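Local coordinates for protein beta-galactosidase (Trichoderma reesei, PDB 3OGR) that probably hydrolyses terminal non-reducing beta-D-galactose residues of beta-D-galactosides, as a glycoside hydrolase of family 35, at residues A121-G126 with G331-P336; F274-F279 with A314-F319; S736-S741 with G750-F755. All blocks are in the same frame, centred on the assembly; numbering follows the deposited sequence.

In the fold
Contacts 1 and 2 both belong to the TIM-barrel-like catalytic domain of family 35, their centres about 27 Å apart. Contact 2 pairs the neighbouring parallel strands 275-280 and 318-321 of the barrel sheet; contact 1 joins the loop that follows strand 110-116 to the one that follows strand 318-321. Together they place Ala121 and Glu122 from one part of the barrel and Glu278 from another round a single galactose. Along the chain, contact 2 falls between the two segments of contact 1. Contact 3 comes later, in an all-beta domain away from that site, about 19 Å from contact 1 between centres and about 43 Å from contact 2. Pro336 packs against Ser736, where the loop of contact 1 meets the beta domain.

Contact 1: residues A121-G126 with G331-P336; sequences AEVSGG and GNLGHP. With GAL (beta-D-galactopyranose), chain E.
Glu122 and His335 lie side by side where two loops of the TIM-barrel-like domain meet beside the galactose pocket. One follows strand 110-116 and the other strand 318-321. Their backbones are joined by a single bridge at Val123 and Gly334. Ser124 N donates to Leu333 O over 2.8 Å in a straight bond (180° at the hydrogen), and His335 N gives a longer one to Glu122 O, 3.2 Å, approaching from above the carbonyl plane. A tight turn in the first loop is closed by Gly126 N bonding back to Val123 O, and Ser124 OG is held by Leu787 N in the loop after strand 775-782.

Van der Waals contacts centre on the imidazole. Glu122 CA sits over one face of the His335 ring in a CH-pi contact, 3.7 Å from the centroid, and Glu122 CG passes 3.4 Å from His335 NE2. Farther along, Val123 CG1 and Leu333 CD1 meet at 4.0 Å as the two side chains cross obliquely.

The polar contacts with the sugar belong to the first loop. Ala121 N donates to galactose O3, 2.9 Å, and only weakly to O4. With CG anti to its carbonyl carbon (chi1 -69°) and a bend at chi2, the Glu122 side chain carries its carboxylate past the histidine to the galactose. Each oxygen takes one sugar hydroxyl, OE1 being bonded by Tyr342 OH as well: galactose O6 donates to Glu122 OE1 over 2.7 Å and galactose O4 to Glu122 OE2 over 2.6 Å.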
ATOM      1  N   ALA A 121       9.764  -0.979  -4.279  1.00  4.94           N
ATOM      2  CA  ALA A 121       8.404  -0.427  -4.052  1.00  5.23           C
ATOM      3  C   ALA A 121       7.491  -0.415  -5.242  1.00  5.36           C
ATOM      4  O   ALA A 121       6.382   0.143  -5.212  1.00  5.89           O
ATOM      5  CB  ALA A 121       8.428   0.998  -3.416  1.00  6.37           C
ATOM      6  N   GLU A 122       7.910  -1.087  -6.303  1.00  5.28           N
ATOM      7  CA  GLU A 122       7.167  -1.034  -7.605  1.00  6.35           C
ATOM      8  C   GLU A 122       6.955   0.414  -8.083  1.00  5.58           C
ATOM      9  O   GLU A 122       5.991   0.721  -8.765  1.00  6.71           O
ATOM     10  CB  GLU A 122       5.818  -1.785  -7.534  1.00  5.62           C
ATOM     11  CG  GLU A 122       6.097  -3.332  -7.416  1.00  7.23           C
ATOM     12  CD  GLU A 122       6.583  -3.789  -6.057  1.00  8.01           C
ATOM     13  OE1 GLU A 122       5.878  -3.515  -5.032  1.00  7.69           O
ATOM     14  OE2 GLU A 122       7.661  -4.491  -5.991  1.00  8.59           O
ATOM     15  N   VAL A 123       7.921   1.268  -7.749  1.00  6.15           N
ATOM     16  CA  VAL A 123       7.893   2.654  -8.304  1.00  5.83           C
ATOM     17  C   VAL A 123       8.964   2.794  -9.385  1.00  6.07           C
ATOM     18  O   VAL A 123       9.937   2.009  -9.433  1.00  5.77           O
ATOM     19  CB  VAL A 123       8.108   3.759  -7.190  1.00  5.69           C
ATOM     20  CG1 VAL A 123       7.053   3.680  -6.112  1.00  7.73           C
ATOM     21  CG2 VAL A 123       9.539   3.817  -6.656  1.00  8.28           C
ATOM     22  N   SER A 124       8.792   3.816 -10.212  1.00  5.14           N
ATOM     23  CA  SER A 124       9.744   4.060 -11.332  1.00  5.15           C
ATOM     24  C   SER A 124      11.139   4.212 -10.752  1.00  6.16           C
ATOM     25  O   SER A 124      11.345   4.983  -9.775  1.00  6.58           O
ATOM     26  CB  SER A 124       9.363   5.353 -12.066  1.00  6.35           C
ATOM     27  OG  SER A 124      10.186   5.475 -13.223  1.00  7.32           O
ATOM     28  N   GLY A 125      12.065   3.444 -11.340  1.00  5.70           N
ATOM     29  CA  GLY A 125      13.491   3.493 -10.944  1.00  5.77           C
ATOM     30  C   GLY A 125      13.723   2.875  -9.565  1.00  6.53           C
ATOM     31  O   GLY A 125      14.851   2.948  -9.058  1.00  6.54           O
ATOM     32  N   GLY A 126      12.699   2.292  -8.925  1.00  5.88           N
ATOM     33  CA  GLY A 126      12.836   1.856  -7.539  1.00  4.82           C
ATOM     34  C   GLY A 126      13.175   3.020  -6.638  1.00  5.55           C
ATOM     35  O   GLY A 126      13.669   2.805  -5.533  1.00  6.31           O
ATOM     36  N   GLY A 331       0.295   9.822 -11.982  1.00  6.22           N
ATOM     37  CA  GLY A 331       1.333  10.692 -12.486  1.00  6.12           C
ATOM     38  C   GLY A 331       2.625   9.934 -12.858  1.00  5.12           C
ATOM     39  O   GLY A 331       3.726  10.432 -12.605  1.00  7.37           O
ATOM     40  N   ASN A 332       2.483   8.758 -13.488  1.00  6.59           N
ATOM     41  CA  ASN A 332       3.641   7.968 -13.958  1.00  6.66           C
ATOM     42  C   ASN A 332       4.635   7.568 -12.886  1.00  6.26           C
ATOM     43  O   ASN A 332       5.777   7.161 -13.231  1.00  7.46           O
ATOM     44  CB  ASN A 332       4.413   8.665 -15.095  1.00  6.26           C
ATOM     45  CG  ASN A 332       3.514   9.050 -16.273  1.00  7.85           C
ATOM     46  OD1 ASN A 332       2.864   8.177 -16.856  1.00  8.02           O
ATOM     47  ND2 ASN A 332       3.471  10.388 -16.623  1.00  6.56           N
ATOM     48  N   LEU A 333       4.208   7.591 -11.598  1.00  5.17           N
ATOM     49  CA  LEU A 333       5.256   7.336 -10.556  1.00  6.09           C
ATOM     50  C   LEU A 333       5.620   5.843 -10.476  1.00  5.20           C
ATOM     51  O   LEU A 333       6.625   5.516  -9.857  1.00  7.19           O
ATOM     52  CB  LEU A 333       4.805   7.853  -9.222  1.00  5.06           C
ATOM     53  CG  LEU A 333       3.667   7.135  -8.450  1.00  6.25           C
ATOM     54  CD1 LEU A 333       4.127   5.902  -7.634  1.00  6.54           C
ATOM     55  CD2 LEU A 333       2.954   8.113  -7.555  1.00  8.39           C
ATOM     56  N   GLY A 334       4.829   4.928 -11.086  1.00  5.43           N
ATOM     57  CA  GLY A 334       5.096   3.458 -10.970  1.00  6.49           C
ATOM     58  C   GLY A 334       6.102   2.911 -11.996  1.00  6.78           C
ATOM     59  O   GLY A 334       6.479   3.590 -12.951  1.00  7.20           O
ATOM     60  N   HIS A 335       6.546   1.657 -11.760  1.00  6.11           N
ATOM     61  CA  HIS A 335       7.498   1.035 -12.628  1.00  6.02           C
ATOM     62  C   HIS A 335       6.755   0.239 -13.717  1.00  6.36           C
ATOM     63  O   HIS A 335       5.538   0.045 -13.629  1.00  6.76           O
ATOM     64  CB  HIS A 335       8.459   0.123 -11.846  1.00  6.67           C
ATOM     65  CG  HIS A 335       7.860  -1.173 -11.403  1.00  6.77           C
ATOM     66  ND1 HIS A 335       8.646  -2.314 -11.316  1.00  8.05           N
ATOM     67  CD2 HIS A 335       6.603  -1.520 -11.004  1.00  6.66           C
ATOM     68  CE1 HIS A 335       7.886  -3.317 -10.881  1.00  8.88           C
ATOM     69  NE2 HIS A 335       6.643  -2.898 -10.724  1.00  8.02           N
ATOM     70  N   PRO A 336       7.479  -0.215 -14.752  1.00  6.68           N
ATOM     71  CA  PRO A 336       6.814  -0.973 -15.843  1.00  6.61           C
ATOM     72  C   PRO A 336       6.253  -2.276 -15.437  1.00  7.28           C
ATOM     73  O   PRO A 336       5.374  -2.774 -16.145  1.00  8.20           O
ATOM     74  CB  PRO A 336       7.984  -1.223 -16.888  1.00  7.02           C
ATOM     75  CG  PRO A 336       8.987  -0.083 -16.517  1.00  8.95           C
ATOM     76  CD  PRO A 336       8.909   0.037 -15.032  1.00  8.05           C
TER
HETATM   77  C1  GAL E1024       9.924  -6.265  -1.122  1.00 10.08           C
HETATM   78  C2  GAL E1024      10.499  -4.834  -1.379  1.00  6.81           C
HETATM   79  C3  GAL E1024       9.373  -3.826  -1.497  1.00  5.84           C
HETATM   80  C4  GAL E1024       8.372  -4.277  -2.569  1.00  6.90           C
HETATM   81  C5  GAL E1024       7.911  -5.689  -2.223  1.00  6.68           C
HETATM   82  C6  GAL E1024       7.005  -6.336  -3.292  1.00  7.35           C
HETATM   83  O1  GAL E1024      10.890  -7.289  -1.355  1.00 14.91           O
HETATM   84  O2  GAL E1024      11.308  -4.479  -0.260  1.00  7.66           O
HETATM   85  O3  GAL E1024       9.901  -2.561  -1.868  1.00  6.67           O
HETATM   86  O4  GAL E1024       9.071  -4.290  -3.811  1.00  7.98           O
HETATM   87  O5  GAL E1024       9.049  -6.572  -2.165  1.00  9.67           O
HETATM   88  O6  GAL E1024       5.794  -5.587  -3.375  1.00  8.98           O

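Contact 2: residues F274-F279 with A314-F319. With GAL (beta-D-galactopyranose), chain E.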
ATOM      1  N   PHE A 274      12.792 -10.025  17.416  1.00  7.75           N
ATOM      2  CA  PHE A 274      12.481 -10.677  16.110  1.00  6.69           C
ATOM      3  C   PHE A 274      11.542  -9.753  15.309  1.00  8.09           C
ATOM      4  O   PHE A 274      10.438  -9.444  15.748  1.00  7.84           O
ATOM      5  CB  PHE A 274      11.914 -12.088  16.293  1.00  8.62           C
ATOM      6  CG  PHE A 274      11.459 -12.706  14.981  1.00  7.04           C
ATOM      7  CD1 PHE A 274      12.200 -12.552  13.779  1.00  7.27           C
ATOM      8  CD2 PHE A 274      10.252 -13.425  14.966  1.00  9.18           C
ATOM      9  CE1 PHE A 274      11.769 -13.129  12.574  1.00  9.63           C
ATOM     10  CE2 PHE A 274       9.804 -14.027  13.749  1.00  9.70           C
ATOM     11  CZ  PHE A 274      10.542 -13.851  12.573  1.00  8.31           C
ATOM     12  N   SER A 275      12.056  -9.300  14.150  1.00  6.75           N
ATOM     13  CA  SER A 275      11.419  -8.217  13.388  1.00  7.54           C
ATOM     14  C   SER A 275      11.170  -8.657  11.936  1.00  6.99           C
ATOM     15  O   SER A 275      12.115  -8.999  11.193  1.00  7.64           O
ATOM     16  CB  SER A 275      12.358  -6.994  13.379  1.00  7.80           C
ATOM     17  OG  SER A 275      12.546  -6.548  14.723  1.00  8.86           O
ATOM     18  N   LEU A 276       9.925  -8.570  11.541  1.00  7.04           N
ATOM     19  CA  LEU A 276       9.554  -8.777  10.119  1.00  5.73           C
ATOM     20  C   LEU A 276       9.141  -7.398   9.609  1.00  6.20           C
ATOM     21  O   LEU A 276       8.032  -6.892   9.886  1.00  6.23           O
ATOM     22  CB  LEU A 276       8.401  -9.755   9.980  1.00  7.33           C
ATOM     23  CG  LEU A 276       8.786 -11.233  10.340  1.00  6.02           C
ATOM     24  CD1 LEU A 276       7.486 -12.096  10.413  1.00  8.09           C
ATOM     25  CD2 LEU A 276       9.794 -11.833   9.283  1.00  8.31           C
ATOM     26  N   VAL A 277      10.096  -6.754   8.926  1.00  6.08           N
ATOM     27  CA  VAL A 277       9.949  -5.345   8.523  1.00  6.02           C
ATOM     28  C   VAL A 277       9.006  -5.204   7.351  1.00  6.68           C
ATOM     29  O   VAL A 277       8.342  -4.205   7.156  1.00  6.91           O
ATOM     30  CB  VAL A 277      11.368  -4.722   8.293  1.00  6.94           C
ATOM     31  CG1 VAL A 277      11.233  -3.286   7.724  1.00  7.79           C
ATOM     32  CG2 VAL A 277      12.096  -4.636   9.629  1.00  8.99           C
ATOM     33  N   GLU A 278       8.924  -6.281   6.537  1.00  6.27           N
ATOM     34  CA  GLU A 278       7.839  -6.389   5.515  1.00  6.05           C
ATOM     35  C   GLU A 278       7.346  -7.814   5.527  1.00  5.91           C
ATOM     36  O   GLU A 278       8.145  -8.745   5.274  1.00  7.49           O
ATOM     37  CB  GLU A 278       8.357  -6.116   4.103  1.00  6.98           C
ATOM     38  CG  GLU A 278       8.923  -4.673   3.897  1.00  7.77           C
ATOM     39  CD  GLU A 278       9.491  -4.526   2.522  1.00  9.52           C
ATOM     40  OE1 GLU A 278       9.019  -5.256   1.603  1.00  9.35           O
ATOM     41  OE2 GLU A 278      10.387  -3.705   2.343  1.00 10.04           O
ATOM     42  N   PHE A 279       6.076  -8.019   5.829  1.00  5.46           N
ATOM     43  CA  PHE A 279       5.501  -9.347   5.610  1.00  6.12           C
ATOM     44  C   PHE A 279       4.256  -9.181   4.747  1.00  6.27           C
ATOM     45  O   PHE A 279       3.479  -8.196   4.900  1.00  7.27           O
ATOM     46  CB  PHE A 279       5.101  -9.983   6.941  1.00  7.91           C
ATOM     47  CG  PHE A 279       4.742 -11.414   6.783  1.00  6.55           C
ATOM     48  CD1 PHE A 279       5.735 -12.397   6.576  1.00  7.60           C
ATOM     49  CD2 PHE A 279       3.393 -11.783   6.701  1.00  6.36           C
ATOM     50  CE1 PHE A 279       5.387 -13.727   6.392  1.00  5.84           C
ATOM     51  CE2 PHE A 279       3.017 -13.127   6.440  1.00  7.00           C
ATOM     52  CZ  PHE A 279       4.041 -14.088   6.319  1.00  7.35           C
ATOM     53  N   ALA A 314       6.565 -17.793  16.104  1.00  8.55           N
ATOM     54  CA  ALA A 314       7.999 -17.535  16.200  1.00 10.31           C
ATOM     55  C   ALA A 314       8.354 -16.334  17.116  1.00  9.64           C
ATOM     56  O   ALA A 314       9.558 -15.969  17.270  1.00 11.98           O
ATOM     57  CB  ALA A 314       8.609 -17.319  14.850  1.00 10.17           C
ATOM     58  N   GLY A 315       7.354 -15.660  17.759  1.00  8.76           N
ATOM     59  CA  GLY A 315       7.612 -14.600  18.691  1.00  9.59           C
ATOM     60  C   GLY A 315       7.899 -13.253  18.003  1.00  9.40           C
ATOM     61  O   GLY A 315       8.640 -12.412  18.586  1.00 10.24           O
ATOM     62  N   VAL A 316       7.327 -13.008  16.829  1.00  8.01           N
ATOM     63  CA  VAL A 316       7.565 -11.699  16.189  1.00  9.03           C
ATOM     64  C   VAL A 316       7.090 -10.570  17.098  1.00  7.76           C
ATOM     65  O   VAL A 316       5.961 -10.609  17.624  1.00  8.45           O
ATOM     66  CB  VAL A 316       6.943 -11.633  14.809  1.00  7.89           C
ATOM     67  CG1 VAL A 316       5.397 -11.558  14.837  1.00  8.42           C
ATOM     68  CG2 VAL A 316       7.515 -10.420  13.997  1.00  7.76           C
ATOM     69  N   THR A 317       7.943  -9.544  17.318  1.00  7.34           N
ATOM     70  CA  THR A 317       7.507  -8.392  18.130  1.00  7.61           C
ATOM     71  C   THR A 317       7.661  -7.081  17.423  1.00  7.22           C
ATOM     72  O   THR A 317       7.233  -6.052  17.975  1.00  7.69           O
ATOM     73  CB  THR A 317       8.202  -8.353  19.499  1.00  8.34           C
ATOM     74  OG1 THR A 317       9.638  -8.309  19.300  1.00 11.29           O
ATOM     75  CG2 THR A 317       7.796  -9.531  20.375  1.00  8.12           C
ATOM     76  N   ILE A 318       8.229  -7.078  16.199  1.00  7.54           N
ATOM     77  CA  ILE A 318       8.111  -5.887  15.314  1.00  7.24           C
ATOM     78  C   ILE A 318       7.631  -6.468  13.992  1.00  6.66           C
ATOM     79  O   ILE A 318       8.299  -7.299  13.375  1.00  8.06           O
ATOM     80  CB  ILE A 318       9.435  -5.121  15.157  1.00  6.97           C
ATOM     81  CG1 ILE A 318       9.933  -4.578  16.518  1.00  7.47           C
ATOM     82  CG2 ILE A 318       9.230  -3.962  14.129  1.00  8.33           C
ATOM     83  CD1 ILE A 318      11.309  -3.861  16.455  1.00  7.97           C
ATOM     84  N   PHE A 319       6.417  -6.097  13.594  1.00  6.44           N
ATOM     85  CA  PHE A 319       5.715  -6.861  12.527  1.00  5.63           C
ATOM     86  C   PHE A 319       4.977  -5.830  11.680  1.00  5.21           C
ATOM     87  O   PHE A 319       4.015  -5.223  12.145  1.00  6.94           O
ATOM     88  CB  PHE A 319       4.728  -7.801  13.256  1.00  5.99           C
ATOM     89  CG  PHE A 319       3.952  -8.778  12.366  1.00  6.35           C
ATOM     90  CD1 PHE A 319       4.417  -9.160  11.115  1.00  7.28           C
ATOM     91  CD2 PHE A 319       2.790  -9.350  12.844  1.00  7.98           C
ATOM     92  CE1 PHE A 319       3.715 -10.097  10.321  1.00  7.46           C
ATOM     93  CE2 PHE A 319       2.094 -10.309  12.066  1.00  8.17           C
ATOM     94  CZ  PHE A 319       2.569 -10.670  10.825  1.00  7.70           C
TER
HETATM   95  C1  GAL E1024       9.924  -6.265  -1.122  1.00 10.08           C
HETATM   96  C2  GAL E1024      10.499  -4.834  -1.379  1.00  6.81           C
HETATM   97  C3  GAL E1024       9.373  -3.826  -1.497  1.00  5.84           C
HETATM   98  C4  GAL E1024       8.372  -4.277  -2.569  1.00  6.90           C
HETATM   99  C5  GAL E1024       7.911  -5.689  -2.223  1.00  6.68           C
HETATM  100  C6  GAL E1024       7.005  -6.336  -3.292  1.00  7.35           C
HETATM  101  O1  GAL E1024      10.890  -7.289  -1.355  1.00 14.91           O
HETATM  102  O2  GAL E1024      11.308  -4.479  -0.260  1.00  7.66           O
HETATM  103  O3  GAL E1024       9.901  -2.561  -1.868  1.00  6.67           O
HETATM  104  O4  GAL E1024       9.071  -4.290  -3.811  1.00  7.98           O
HETATM  105  O5  GAL E1024       9.049  -6.572  -2.165  1.00  9.67           O
HETATM  106  O6  GAL E1024       5.794  -5.587  -3.375  1.00  8.98           O
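The Phe274 ring overlaps Val316, whose CG2 lies over one of its faces; Phe274 CD2 comes within 3.4 Å of Val316 CA, and Phe274 CE2 touches Ala314 CB at 3.7 Å. Gly315, which ends helix 301-313 in a Schellman motif, has its carbonyl carbon near the plane of this ring, at the edge. With CG1 between the backbone N and the carbonyl carbon (chi1 71°), CG2 of Val316 is left anti to the N and also reaches Leu276, whose side chain it crosses at about a right angle.

Backbone bonds set the parallel register, Ser275 beside Ile318 and Leu276 beside Phe319. Phe274 O accepts two donors, Thr317 N at 2.9 Å and Ile318 N at 3.3 Å, while Leu276 N donates to Ile318 O over 2.8 Å. Ser275 OG, bonded to Pro273 O, rests against Ile318 CD1.

The chain turns a corner at Val277 and Glu278. Past it, Phe279 CB lies at the edge of the Phe319 ring, 3.7 Å from Phe319 CE1, and the two phenyl planes are inclined at 58°. At the corner, the extended Glu278 side chain receives galactose O2 on OE2 (2.9 Å), an oxygen that also forms a salt bridge with Arg114. The whole is a beta-alpha-beta crossover between parallel barrel strands, with the sugar-binding Glu278 toward the C-terminal end of strand 275-280, as in TIM-barrel glycosidases.

Contact 3: residues S736-S741 with G750-F755; sequences SAFASS and GSFTGF. With BMA (beta-D-mannopyranose), chain C.
The beta hairpin of strands 740-744 and 747-752 forms one edge of an antiparallel sheet, and this contact lies at its open end, where both strands run on into loops. Ser740 and Phe752 make a hydrogen-bonded pair: Ser740 N donates to Phe752 O at 3.1 Å, and Phe752 N returns a bond to Ser740 O at 2.6 Å. In the adjoining non-hydrogen-bonded pair the side chains link instead, Ser741 OG donating to Ser751 OG over 2.7 Å; each hydroxyl has a second partner, Trp961 NE1 for Ser741 and Leu963 O for Ser751.

Elsewhere the Phe738 and Phe752 side chains cross at about a right angle, with Phe738 CE1 3.6 Å from Phe752 CE2 and the ring planes inclined at 38°. Gly754 N lies above the centre of the Phe752 ring. C6 of the beta-mannose, probably part of an N-linked glycan, lies 3.7 Å from Phe755 CB. Beyond the strands a water accepts from Phe755 N (2.9 Å) and donates to Phe738 O (2.8 Å). The arrangement is that of an antiparallel edge hairpin of this all-beta domain, its two strands separating into loops with one water bridging Phe738 and Phe755.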
ATOM      1  N   SER A 736       8.200  -2.735 -19.908  1.00  7.75           N
ATOM      2  CA  SER A 736       7.125  -3.696 -20.119  1.00  8.15           C
ATOM      3  C   SER A 736       5.849  -3.012 -20.543  1.00  6.54           C
ATOM      4  O   SER A 736       5.436  -2.022 -19.934  1.00  7.84           O
ATOM      5  CB  SER A 736       6.866  -4.437 -18.804  1.00  7.85           C
ATOM      6  OG  SER A 736       8.047  -5.160 -18.473  1.00 10.85           O
ATOM      7  N   ALA A 737       5.177  -3.610 -21.570  1.00  7.49           N
ATOM      8  CA  ALA A 737       3.836  -3.186 -22.009  1.00  7.04           C
ATOM      9  C   ALA A 737       3.829  -1.759 -22.644  1.00  7.22           C
ATOM     10  O   ALA A 737       2.762  -1.140 -22.824  1.00  8.33           O
ATOM     11  CB  ALA A 737       2.823  -3.206 -20.798  1.00  8.62           C
ATOM     12  N   PHE A 738       5.021  -1.319 -23.101  1.00  7.62           N
ATOM     13  CA  PHE A 738       5.062  -0.059 -23.863  1.00  7.17           C
ATOM     14  C   PHE A 738       4.532  -0.314 -25.296  1.00  7.94           C
ATOM     15  O   PHE A 738       4.244  -1.490 -25.699  1.00  8.36           O
ATOM     16  CB  PHE A 738       6.542   0.449 -23.924  1.00  7.76           C
ATOM     17  CG  PHE A 738       7.326  -0.123 -25.091  1.00  7.22           C
ATOM     18  CD1 PHE A 738       7.698  -1.519 -25.137  1.00  8.90           C
ATOM     19  CD2 PHE A 738       7.760   0.754 -26.129  1.00  8.64           C
ATOM     20  CE1 PHE A 738       8.439  -1.977 -26.204  1.00  8.37           C
ATOM     21  CE2 PHE A 738       8.533   0.249 -27.206  1.00  8.34           C
ATOM     22  CZ  PHE A 738       8.868  -1.100 -27.230  1.00  7.87           C
ATOM     23  N   ALA A 739       4.405   0.773 -26.044  1.00  7.37           N
ATOM     24  CA  ALA A 739       4.100   0.646 -27.485  1.00  8.52           C
ATOM     25  C   ALA A 739       4.860   1.776 -28.173  1.00  8.38           C
ATOM     26  O   ALA A 739       5.329   2.730 -27.576  1.00  8.54           O
ATOM     27  CB  ALA A 739       2.601   0.874 -27.754  1.00  8.25           C
ATOM     28  N   SER A 740       4.977   1.633 -29.565  0.50  7.32           N
ATOM     29  CA  SER A 740       5.663   2.659 -30.339  0.50  8.44           C
ATOM     30  C   SER A 740       5.055   2.696 -31.667  0.50  7.98           C
ATOM     31  O   SER A 740       4.681   1.634 -32.266  0.50  8.40           O
ATOM     32  CB  SER A 740       7.173   2.365 -30.401  0.50  9.23           C
ATOM     33  OG  SER A 740       7.490   1.128 -30.980  0.50  7.07           O
ATOM     34  N   SER A 741       4.856   3.973 -32.244  1.00  8.26           N
ATOM     35  CA  SER A 741       4.199   4.157 -33.562  1.00  9.19           C
ATOM     36  C   SER A 741       5.133   5.025 -34.401  1.00  9.45           C
ATOM     37  O   SER A 741       5.840   5.931 -33.886  1.00  8.51           O
ATOM     38  CB  SER A 741       2.878   4.917 -33.375  1.00  9.68           C
ATOM     39  OG  SER A 741       1.975   4.084 -32.628  1.00 10.29           O
ATOM     40  N   GLY A 750       3.608   2.276 -39.212  1.00 10.96           N
ATOM     41  CA  GLY A 750       3.276   1.098 -38.408  1.00 10.47           C
ATOM     42  C   GLY A 750       3.440   1.337 -36.927  1.00  9.86           C
ATOM     43  O   GLY A 750       3.998   2.358 -36.511  1.00 10.20           O
ATOM     44  N   SER A 751       2.922   0.415 -36.146  1.00 10.32           N
ATOM     45  CA  SER A 751       3.086   0.453 -34.682  1.00 10.45           C
ATOM     46  C   SER A 751       3.557  -0.897 -34.173  1.00 11.60           C
ATOM     47  O   SER A 751       3.208  -1.991 -34.783  1.00 13.43           O
ATOM     48  CB  SER A 751       1.710   0.732 -33.981  1.00 11.19           C
ATOM     49  OG  SER A 751       1.258   2.040 -34.226  1.00 11.63           O
ATOM     50  N   PHE A 752       4.368  -0.851 -33.089  1.00 11.13           N
ATOM     51  CA  PHE A 752       4.529  -2.044 -32.269  1.00  9.24           C
ATOM     52  C   PHE A 752       3.486  -1.892 -31.178  1.00  9.67           C
ATOM     53  O   PHE A 752       3.540  -0.957 -30.377  1.00 10.99           O
ATOM     54  CB  PHE A 752       5.914  -2.103 -31.654  1.00  9.95           C
ATOM     55  CG  PHE A 752       6.011  -3.166 -30.626  1.00  9.03           C
ATOM     56  CD1 PHE A 752       6.003  -4.509 -30.986  1.00 11.59           C
ATOM     57  CD2 PHE A 752       6.176  -2.834 -29.269  1.00 11.89           C
ATOM     58  CE1 PHE A 752       6.017  -5.513 -29.989  1.00 11.51           C
ATOM     59  CE2 PHE A 752       6.213  -3.828 -28.325  1.00 11.43           C
ATOM     60  CZ  PHE A 752       6.191  -5.141 -28.636  1.00 13.16           C
ATOM     61  N   THR A 753       2.475  -2.785 -31.188  1.00  9.99           N
ATOM     62  CA  THR A 753       1.324  -2.551 -30.324  1.00 10.08           C
ATOM     63  C   THR A 753       1.464  -3.068 -28.897  1.00 11.17           C
ATOM     64  O   THR A 753       0.648  -2.760 -28.071  1.00 12.69           O
ATOM     65  CB  THR A 753       0.034  -3.118 -30.998  1.00 12.81           C
ATOM     66  OG1 THR A 753       0.210  -4.535 -31.222  1.00 15.89           O
ATOM     67  CG2 THR A 753      -0.278  -2.369 -32.321  1.00 13.27           C
ATOM     68  N   GLY A 754       2.540  -3.786 -28.623  1.00 10.65           N
ATOM     69  CA  GLY A 754       2.883  -4.067 -27.220  1.00  9.72           C
ATOM     70  C   GLY A 754       2.278  -5.380 -26.710  1.00 10.16           C
ATOM     71  O   GLY A 754       1.223  -5.901 -27.227  1.00 11.32           O
ATOM     72  N   PHE A 755       2.953  -5.914 -25.708  1.00  9.68           N
ATOM     73  CA  PHE A 755       2.324  -6.965 -24.883  1.00 10.59           C
ATOM     74  C   PHE A 755       3.011  -7.039 -23.527  1.00 10.44           C
ATOM     75  O   PHE A 755       4.096  -6.438 -23.331  1.00 11.12           O
ATOM     76  CB  PHE A 755       2.278  -8.354 -25.581  1.00 11.37           C
ATOM     77  CG  PHE A 755       3.592  -8.800 -26.163  1.00 12.60           C
ATOM     78  CD1 PHE A 755       3.946  -8.398 -27.471  1.00 14.52           C
ATOM     79  CD2 PHE A 755       4.428  -9.729 -25.510  1.00 15.86           C
ATOM     80  CE1 PHE A 755       5.166  -8.799 -28.009  1.00 15.51           C
ATOM     81  CE2 PHE A 755       5.682 -10.178 -26.091  1.00 13.47           C
ATOM     82  CZ  PHE A 755       6.012  -9.708 -27.336  1.00 14.59           C
TER
HETATM   83  C1  BMA C   3      -1.284 -12.339 -23.032  1.00 13.28           C
HETATM   84  C2  BMA C   3      -0.828 -13.596 -22.298  1.00 16.33           C
HETATM   85  C3  BMA C   3       0.688 -13.490 -22.127  1.00 14.59           C
HETATM   86  C4  BMA C   3       1.427 -13.173 -23.464  1.00 14.73           C
HETATM   87  C5  BMA C   3       0.732 -12.018 -24.240  1.00 12.44           C
HETATM   88  C6  BMA C   3       1.212 -11.870 -25.674  1.00 16.51           C
HETATM   89  O2  BMA C   3      -1.077 -14.754 -23.073  1.00 17.72           O
HETATM   90  O3  BMA C   3       1.304 -14.693 -21.577  1.00 16.76           O
HETATM   91  O4  BMA C   3       2.780 -12.749 -23.128  1.00 15.69           O
HETATM   92  O5  BMA C   3      -0.661 -12.239 -24.310  1.00 15.04           O
HETATM   93  O6  BMA C   3       1.013 -13.171 -26.321  1.00 18.35           O
HETATM   94  O   HOH W   1       5.071  -4.077 -24.991  1.00  8.96           O